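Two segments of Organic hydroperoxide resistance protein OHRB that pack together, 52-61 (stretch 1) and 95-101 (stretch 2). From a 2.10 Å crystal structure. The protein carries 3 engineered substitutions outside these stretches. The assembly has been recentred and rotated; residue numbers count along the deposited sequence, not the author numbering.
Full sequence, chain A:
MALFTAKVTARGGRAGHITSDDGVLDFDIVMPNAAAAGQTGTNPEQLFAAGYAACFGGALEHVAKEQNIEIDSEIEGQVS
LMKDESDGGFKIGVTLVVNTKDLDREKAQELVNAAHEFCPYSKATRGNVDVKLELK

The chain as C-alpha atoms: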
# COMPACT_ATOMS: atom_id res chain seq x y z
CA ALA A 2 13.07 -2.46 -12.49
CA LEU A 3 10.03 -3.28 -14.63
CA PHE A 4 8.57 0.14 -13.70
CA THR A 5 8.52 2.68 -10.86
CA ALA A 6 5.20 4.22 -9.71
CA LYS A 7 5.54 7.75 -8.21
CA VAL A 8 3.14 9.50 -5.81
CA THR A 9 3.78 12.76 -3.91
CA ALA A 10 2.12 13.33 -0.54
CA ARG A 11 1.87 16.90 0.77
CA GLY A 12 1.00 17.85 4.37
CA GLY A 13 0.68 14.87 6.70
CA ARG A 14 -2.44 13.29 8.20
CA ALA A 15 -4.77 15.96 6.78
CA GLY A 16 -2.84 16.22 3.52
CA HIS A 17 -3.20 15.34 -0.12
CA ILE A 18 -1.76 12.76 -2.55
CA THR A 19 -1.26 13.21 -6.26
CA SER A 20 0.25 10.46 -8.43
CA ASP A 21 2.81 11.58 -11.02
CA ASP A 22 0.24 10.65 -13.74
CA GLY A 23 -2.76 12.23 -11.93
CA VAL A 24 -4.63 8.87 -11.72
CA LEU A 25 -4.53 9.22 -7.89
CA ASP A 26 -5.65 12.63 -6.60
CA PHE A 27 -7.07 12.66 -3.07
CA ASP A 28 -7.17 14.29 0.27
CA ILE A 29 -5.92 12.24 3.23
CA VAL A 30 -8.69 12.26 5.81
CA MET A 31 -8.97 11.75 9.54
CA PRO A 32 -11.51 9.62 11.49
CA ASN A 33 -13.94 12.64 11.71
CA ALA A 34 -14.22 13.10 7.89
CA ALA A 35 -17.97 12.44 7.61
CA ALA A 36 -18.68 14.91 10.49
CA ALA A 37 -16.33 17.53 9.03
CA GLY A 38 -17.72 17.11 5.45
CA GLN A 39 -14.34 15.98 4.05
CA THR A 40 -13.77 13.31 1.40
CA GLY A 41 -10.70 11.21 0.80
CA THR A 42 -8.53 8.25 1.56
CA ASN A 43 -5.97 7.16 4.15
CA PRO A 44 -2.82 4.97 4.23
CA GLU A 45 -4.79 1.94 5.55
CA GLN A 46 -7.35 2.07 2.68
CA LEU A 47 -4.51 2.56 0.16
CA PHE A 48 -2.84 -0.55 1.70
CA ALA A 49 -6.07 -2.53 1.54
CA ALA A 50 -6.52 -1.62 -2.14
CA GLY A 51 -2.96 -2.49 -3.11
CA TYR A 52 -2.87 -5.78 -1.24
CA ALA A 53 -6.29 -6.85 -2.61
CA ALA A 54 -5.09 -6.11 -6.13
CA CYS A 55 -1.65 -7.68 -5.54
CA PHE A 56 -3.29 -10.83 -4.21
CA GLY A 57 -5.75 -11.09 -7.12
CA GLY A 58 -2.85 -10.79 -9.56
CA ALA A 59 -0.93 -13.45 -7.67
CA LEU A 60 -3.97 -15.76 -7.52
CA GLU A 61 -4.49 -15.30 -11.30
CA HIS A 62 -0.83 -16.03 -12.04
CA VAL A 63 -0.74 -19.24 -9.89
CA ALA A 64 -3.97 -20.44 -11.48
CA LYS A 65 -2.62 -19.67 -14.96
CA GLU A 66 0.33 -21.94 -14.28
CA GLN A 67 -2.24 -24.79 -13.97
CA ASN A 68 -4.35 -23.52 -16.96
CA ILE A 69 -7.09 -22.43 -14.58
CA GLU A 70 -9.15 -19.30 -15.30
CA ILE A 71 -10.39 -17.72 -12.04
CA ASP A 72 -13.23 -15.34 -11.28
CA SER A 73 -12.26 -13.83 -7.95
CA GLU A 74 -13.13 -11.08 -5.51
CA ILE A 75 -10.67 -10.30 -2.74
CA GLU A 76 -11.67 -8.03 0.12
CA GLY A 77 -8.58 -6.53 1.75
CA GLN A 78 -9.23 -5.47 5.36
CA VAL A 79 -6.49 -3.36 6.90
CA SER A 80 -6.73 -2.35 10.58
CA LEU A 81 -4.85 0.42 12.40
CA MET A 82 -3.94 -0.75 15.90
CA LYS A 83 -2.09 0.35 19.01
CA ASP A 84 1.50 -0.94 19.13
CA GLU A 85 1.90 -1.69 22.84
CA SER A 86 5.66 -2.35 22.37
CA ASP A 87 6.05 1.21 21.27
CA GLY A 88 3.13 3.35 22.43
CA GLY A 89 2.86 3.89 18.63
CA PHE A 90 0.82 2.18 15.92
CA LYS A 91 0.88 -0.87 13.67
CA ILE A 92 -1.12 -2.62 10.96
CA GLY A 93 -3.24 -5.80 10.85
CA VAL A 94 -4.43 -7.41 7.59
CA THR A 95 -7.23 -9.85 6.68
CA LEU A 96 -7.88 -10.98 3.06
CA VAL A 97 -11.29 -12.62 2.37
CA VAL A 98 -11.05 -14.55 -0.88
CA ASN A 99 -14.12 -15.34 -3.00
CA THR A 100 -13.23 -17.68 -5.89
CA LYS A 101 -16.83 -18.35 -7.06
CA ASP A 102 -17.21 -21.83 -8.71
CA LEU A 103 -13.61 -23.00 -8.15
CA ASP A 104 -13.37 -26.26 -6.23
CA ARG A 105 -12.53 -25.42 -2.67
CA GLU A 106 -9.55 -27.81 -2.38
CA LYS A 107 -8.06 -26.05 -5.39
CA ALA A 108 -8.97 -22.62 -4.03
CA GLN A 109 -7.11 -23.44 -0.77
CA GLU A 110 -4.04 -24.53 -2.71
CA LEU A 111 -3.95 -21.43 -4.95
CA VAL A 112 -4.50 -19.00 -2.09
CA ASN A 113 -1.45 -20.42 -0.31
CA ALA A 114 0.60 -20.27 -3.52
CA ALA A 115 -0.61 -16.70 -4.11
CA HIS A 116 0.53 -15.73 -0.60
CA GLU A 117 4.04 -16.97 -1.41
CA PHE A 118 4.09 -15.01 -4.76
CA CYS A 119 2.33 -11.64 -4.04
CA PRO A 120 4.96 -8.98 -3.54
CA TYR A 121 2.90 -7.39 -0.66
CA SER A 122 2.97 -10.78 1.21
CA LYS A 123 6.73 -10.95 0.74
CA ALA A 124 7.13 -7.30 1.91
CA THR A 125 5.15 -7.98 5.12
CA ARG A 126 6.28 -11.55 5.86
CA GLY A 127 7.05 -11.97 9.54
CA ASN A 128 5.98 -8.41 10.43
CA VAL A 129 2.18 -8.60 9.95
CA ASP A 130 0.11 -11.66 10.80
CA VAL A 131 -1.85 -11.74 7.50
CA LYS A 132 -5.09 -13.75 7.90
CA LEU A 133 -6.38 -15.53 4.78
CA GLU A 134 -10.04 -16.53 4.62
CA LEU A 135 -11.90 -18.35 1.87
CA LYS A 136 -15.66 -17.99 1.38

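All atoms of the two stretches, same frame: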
# COMPACT_ATOMS: atom_id res chain seq x y z
N TYR A 52 -2.99 -4.38 -1.62
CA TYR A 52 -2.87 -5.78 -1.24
C TYR A 52 -3.96 -6.62 -1.88
O TYR A 52 -3.68 -7.73 -2.31
CB TYR A 52 -2.95 -5.97 0.28
CG TYR A 52 -2.13 -7.11 0.85
CD1 TYR A 52 -1.95 -8.32 0.16
CD2 TYR A 52 -1.48 -6.98 2.08
CE1 TYR A 52 -1.17 -9.35 0.67
CE2 TYR A 52 -0.70 -8.01 2.61
CZ TYR A 52 -0.55 -9.20 1.91
OH TYR A 52 0.20 -10.24 2.40
N ALA A 53 -5.19 -6.12 -1.97
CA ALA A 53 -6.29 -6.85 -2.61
C ALA A 53 -5.96 -7.15 -4.09
O ALA A 53 -6.05 -8.27 -4.61
CB ALA A 53 -7.58 -6.08 -2.38
N ALA A 54 -5.51 -6.10 -4.75
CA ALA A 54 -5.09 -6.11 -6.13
C ALA A 54 -3.86 -7.00 -6.36
O ALA A 54 -3.85 -7.79 -7.31
CB ALA A 54 -4.78 -4.70 -6.53
N CYS A 55 -2.85 -6.85 -5.51
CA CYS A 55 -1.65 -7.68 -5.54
C CYS A 55 -2.03 -9.16 -5.40
O CYS A 55 -1.49 -10.00 -6.12
CB CYS A 55 -0.68 -7.31 -4.40
SG CYS A 55 0.82 -8.31 -4.18
N PHE A 56 -2.94 -9.44 -4.47
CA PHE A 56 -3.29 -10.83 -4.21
C PHE A 56 -4.10 -11.46 -5.35
O PHE A 56 -3.85 -12.61 -5.70
CB PHE A 56 -4.02 -10.98 -2.88
CG PHE A 56 -3.87 -12.33 -2.25
CD1 PHE A 56 -4.79 -13.34 -2.47
CD2 PHE A 56 -2.78 -12.58 -1.42
CE1 PHE A 56 -4.64 -14.59 -1.89
CE2 PHE A 56 -2.62 -13.82 -0.82
CZ PHE A 56 -3.55 -14.83 -1.05
N GLY A 57 -5.05 -10.71 -5.90
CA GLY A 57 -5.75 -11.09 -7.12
C GLY A 57 -4.85 -11.38 -8.31
O GLY A 57 -5.08 -12.36 -9.05
N GLY A 58 -3.83 -10.55 -8.50
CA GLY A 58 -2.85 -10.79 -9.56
C GLY A 58 -2.07 -12.07 -9.34
O GLY A 58 -1.82 -12.84 -10.27
N ALA A 59 -1.69 -12.29 -8.08
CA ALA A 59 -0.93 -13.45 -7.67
C ALA A 59 -1.76 -14.72 -7.81
O ALA A 59 -1.26 -15.75 -8.27
CB ALA A 59 -0.43 -13.23 -6.27
N LEU A 60 -3.04 -14.64 -7.42
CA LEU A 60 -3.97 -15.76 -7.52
C LEU A 60 -4.20 -16.14 -9.00
O LEU A 60 -4.20 -17.31 -9.38
CB LEU A 60 -5.23 -15.39 -6.74
CG LEU A 60 -6.23 -16.52 -6.52
CD1 LEU A 60 -5.75 -17.61 -5.57
CD2 LEU A 60 -7.56 -15.91 -6.09
N GLU A 61 -4.36 -15.13 -9.85
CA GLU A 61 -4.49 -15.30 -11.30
C GLU A 61 -3.26 -15.91 -11.94
O GLU A 61 -3.39 -16.79 -12.79
CB GLU A 61 -4.72 -13.95 -11.98
CG GLU A 61 -4.81 -13.92 -13.48
CD GLU A 61 -4.92 -12.48 -13.93
OE1 GLU A 61 -5.99 -12.07 -14.40
OE2 GLU A 61 -3.96 -11.70 -13.79
N THR A 95 -6.48 -8.66 7.06
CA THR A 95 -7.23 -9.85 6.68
C THR A 95 -7.57 -9.76 5.18
O THR A 95 -7.92 -8.70 4.67
CB THR A 95 -8.42 -10.07 7.64
OG1 THR A 95 -7.88 -10.41 8.93
CG2 THR A 95 -9.31 -11.21 7.19
N LEU A 96 -7.46 -10.87 4.45
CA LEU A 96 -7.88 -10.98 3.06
C LEU A 96 -8.97 -12.05 2.97
O LEU A 96 -8.72 -13.19 3.35
CB LEU A 96 -6.72 -11.29 2.11
CG LEU A 96 -5.51 -10.33 2.09
CD1 LEU A 96 -4.30 -10.97 1.42
CD2 LEU A 96 -5.82 -9.00 1.41
N VAL A 97 -10.16 -11.69 2.47
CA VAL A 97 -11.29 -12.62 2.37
C VAL A 97 -11.38 -12.91 0.88
O VAL A 97 -11.68 -12.02 0.08
CB VAL A 97 -12.62 -12.10 2.91
CG1 VAL A 97 -13.68 -13.22 2.96
CG2 VAL A 97 -12.48 -11.54 4.32
N VAL A 98 -11.12 -14.16 0.51
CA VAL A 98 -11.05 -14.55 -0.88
C VAL A 98 -12.27 -15.34 -1.35
O VAL A 98 -12.57 -16.41 -0.81
CB VAL A 98 -9.78 -15.39 -1.12
CG1 VAL A 98 -9.63 -15.71 -2.59
CG2 VAL A 98 -8.54 -14.66 -0.60
N ASN A 99 -12.96 -14.77 -2.34
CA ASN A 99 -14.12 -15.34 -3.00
C ASN A 99 -13.63 -15.78 -4.38
O ASN A 99 -13.33 -14.92 -5.21
CB ASN A 99 -15.30 -14.36 -3.08
CG ASN A 99 -16.51 -14.92 -3.84
OD1 ASN A 99 -16.64 -16.11 -4.11
ND2 ASN A 99 -17.41 -14.02 -4.23
N THR A 100 -13.54 -17.09 -4.58
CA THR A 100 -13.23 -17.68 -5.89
C THR A 100 -14.38 -18.44 -6.56
O THR A 100 -14.16 -19.44 -7.25
CB THR A 100 -12.03 -18.64 -5.79
OG1 THR A 100 -12.29 -19.62 -4.78
CG2 THR A 100 -10.76 -17.88 -5.52
N LYS A 101 -15.60 -17.96 -6.35
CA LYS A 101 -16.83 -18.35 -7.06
C LYS A 101 -17.03 -19.87 -7.25
O LYS A 101 -17.30 -20.54 -6.25
CB LYS A 101 -16.89 -17.55 -8.36
CG LYS A 101 -16.77 -16.02 -8.24
CD LYS A 101 -17.98 -15.29 -7.66
CE LYS A 101 -17.93 -13.76 -7.80
NZ LYS A 101 -17.87 -13.19 -9.18

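Residues 52-61 form a segment of a longer helix that lies across residues 95-101, a strand through Asn-99 that then turns off into a loop. The two axes run in broadly the same direction, at 45° to one another, and come within 9.9 Å at their closest. The backbones are nearest at the start of the contact, where the CA atoms of Ala-53 and Leu-96 are 7.2 Å apart; toward its end the CA atoms of Leu-60 and Thr-100 are separated by 9.6 Å. No hydrogen bond crosses between the stretches, and the 264 Å² buried between them comes from the fit of apolar side chains.

The periodicities of the two elements match simply. Tyr-52, Phe-56 and Leu-60, spaced four residues apart, point their CA-to-CB bonds toward the strand from one side of the helix, whose regular i to i+4 backbone bonds include Phe-56 N to Tyr-52 O at 2.9 Å and Leu-60 N to Phe-56 O at 2.8 Å. From the other stretch, the alternating residues Leu-96, Val-98 and Thr-100 point back, while Thr-95 and Val-97 make no contact with the helix.

Leu-96 is the main bump and has the largest area covered of any residue here. With chi1 in m and chi2 in t, it extends its two methyls into a hollow bounded by Tyr-52, Ala-53 and Phe-56. CD1 enters between the two aromatic side chains, lying 3.6 Å from CE1 of Tyr-52 and 3.6 Å from CD2 of Phe-56. It also makes an off-centre CH-pi contact with the Phe-56 ring, 29° off the ring normal. The other methyl reaches the helix backbone, with Leu-96 CD2 4.5 Å from Ala-53 N. The short side chain of Ala-53 points sideways and adds little bulk beside this approach, which accords with the close backbone spacing. Tyr-52 contributes ring carbon to the hollow, while its hydroxyl is hydrogen-bonded elsewhere in the structure.

Phe-56 bridges successive inward-facing strand residues: beyond Leu-96, its CE1 lies 4.1 Å from CG2 of Val-98. The compact, branched side chain of Val-98 fits between Phe-56 and Leu-60, presenting CG2 to the former and CG1 to the latter, with Val-98 CG1 4.1 Å from Leu-60 CD2. That same leucine methyl packs against the adjoining methyls of Val-98 and Thr-100, with Leu-60 CD2 also 3.8 Å from Thr-100 CG2. Thr-100 thus offers its methyl to the apolar seam, with chi1 in p.

Beyond this seam the polar groups turn elsewhere. Asn-99 points away from the helix, and its OD1 accepts a hydrogen bond from the backbone N of Lys-101 at 3.1 Å, linking the strand end to the following turn. Gly-57 and Gly-58 lie out of reach of the strand, as does Cys-55, which is covalently bonded to a group elsewhere in the structure.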